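Local coordinates for CaaX farnesyltransferase alpha subunit Ram2 (Aspergillus fumigatus, PDB 4L9P), which forms, with the beta subunit Ram1, the heterodimeric protein farnesyltransferase that transfers a farnesyl group to the cysteine of CAAX proteins, at the interface of chains A and B. Sequence-based numbering; all coordinates share one arbitrary frame. Chains: chain A, CaaX farnesyltransferase alpha subunit Ram2; chain B, CaaX farnesyltransferase beta subunit Ram1.

The interface of chains A and B. Residues chain A 168, 216-219, 223; chain B 294, 306-307.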
# COMPACT_ATOMS: atom_id res chain seq x y z
N HIS A 168 -5.10 9.09 15.02
CA HIS A 168 -4.19 10.20 14.71
C HIS A 168 -5.04 11.43 14.35
O HIS A 168 -4.73 12.55 14.83
CB HIS A 168 -3.38 9.84 13.43
CG HIS A 168 -2.66 11.00 12.85
ND1 HIS A 168 -1.38 11.32 13.25
CD2 HIS A 168 -3.05 11.98 11.99
CE1 HIS A 168 -0.99 12.44 12.65
NE2 HIS A 168 -1.98 12.87 11.87
N PHE A 216 -0.23 22.26 6.78
CA PHE A 216 -0.84 20.97 6.46
C PHE A 216 -0.22 19.90 7.35
O PHE A 216 0.95 19.97 7.75
CB PHE A 216 -0.51 20.63 5.00
CG PHE A 216 -1.13 21.56 4.01
CD1 PHE A 216 -2.49 21.82 4.06
CD2 PHE A 216 -0.36 22.16 3.02
CE1 PHE A 216 -3.10 22.71 3.09
CE2 PHE A 216 -0.96 23.06 2.08
CZ PHE A 216 -2.31 23.31 2.12
N ASP A 217 -1.00 18.87 7.65
CA ASP A 217 -0.48 17.78 8.50
C ASP A 217 0.70 17.05 7.81
O ASP A 217 0.75 16.93 6.60
CB ASP A 217 -1.61 16.76 8.75
CG ASP A 217 -1.37 15.81 9.97
OD1 ASP A 217 -0.35 15.94 10.75
OD2 ASP A 217 -2.24 14.90 10.11
N ALA A 218 1.62 16.55 8.61
CA ALA A 218 2.76 15.84 8.09
C ALA A 218 3.13 14.78 9.13
O ALA A 218 2.94 14.98 10.34
CB ALA A 218 3.96 16.78 7.89
N GLY A 219 3.79 13.70 8.72
CA GLY A 219 4.33 12.75 9.69
C GLY A 219 5.58 13.27 10.38
O GLY A 219 5.93 12.82 11.48
N THR A 223 9.41 19.19 6.41
CA THR A 223 9.27 18.69 5.06
C THR A 223 9.49 19.80 4.02
O THR A 223 9.51 19.52 2.84
CB THR A 223 7.87 18.00 4.84
OG1 THR A 223 6.82 18.91 5.19
CG2 THR A 223 7.76 16.78 5.75
N ARG B 294 5.00 14.60 2.93
CA ARG B 294 4.43 14.67 4.27
C ARG B 294 3.86 13.32 4.73
O ARG B 294 3.43 13.21 5.91
CB ARG B 294 3.33 15.72 4.28
CG ARG B 294 3.88 17.17 4.09
CD ARG B 294 2.89 18.26 4.50
NE ARG B 294 1.62 18.04 3.88
CZ ARG B 294 1.21 18.56 2.71
NH1 ARG B 294 2.00 19.29 1.96
NH2 ARG B 294 -0.03 18.29 2.28
N PRO B 306 -0.82 11.55 6.35
CA PRO B 306 0.26 12.07 7.24
C PRO B 306 0.12 11.57 8.68
O PRO B 306 -0.99 11.63 9.25
CB PRO B 306 0.06 13.58 7.16
CG PRO B 306 -0.39 13.75 5.69
CD PRO B 306 -1.37 12.60 5.46
N GLY B 307 1.23 11.07 9.24
CA GLY B 307 1.27 10.61 10.62
C GLY B 307 0.85 9.17 10.83
O GLY B 307 1.05 8.67 11.94
O HOH W 1 -0.10 9.06 14.44
O HOH W 2 -1.27 17.08 4.27
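In B:Arg294, CG lies anti to the carbonyl carbon and the chain bends at chi3 (-51°), laying the side chain alongside A:Phe216 to A:Ala218 of the alpha subunit. A:Asp217 and A:His168 both hold CG anti to the backbone N (chi1 168° in A:His168), which brings carboxylate and imidazole tip to tip within the alpha subunit. There, NE2 of A:His168 donates to the syn lone pair of A:Asp217 OD2 at 2.7 Å, with the oxygen nearly in the ring plane; the pairing fixes the ring's rotation. Because this N-H is already spent in plane, the carbonyl O of B:Pro306, 3.0 Å above the ring plane, is better read as packing over the imidazole face than as a second acceptor. On the opposite ring nitrogen, ND1, water 1 links A:His168 to the carbonyl O of B:Gly307. CB of B:Pro306 meanwhile packs obliquely against A:Asp217, 3.9 Å from its carboxylate carbon CG. Across the heterodimer interface, the main-chain N of A:Gly219 donates to B:Arg294 O at 2.9 Å, in the carbonyl plane. The guanidinium takes A:Phe216 CB over one face, its plane only moderately inclined to the phenyl ring. At its edge, NE makes a weak bond to A:Asp217 O (3.1 Å, 131° at H), reinforced by water 2, which bridges NE and NH2 to that carbonyl and lies 2.6 Å from B:Arg294 NH2.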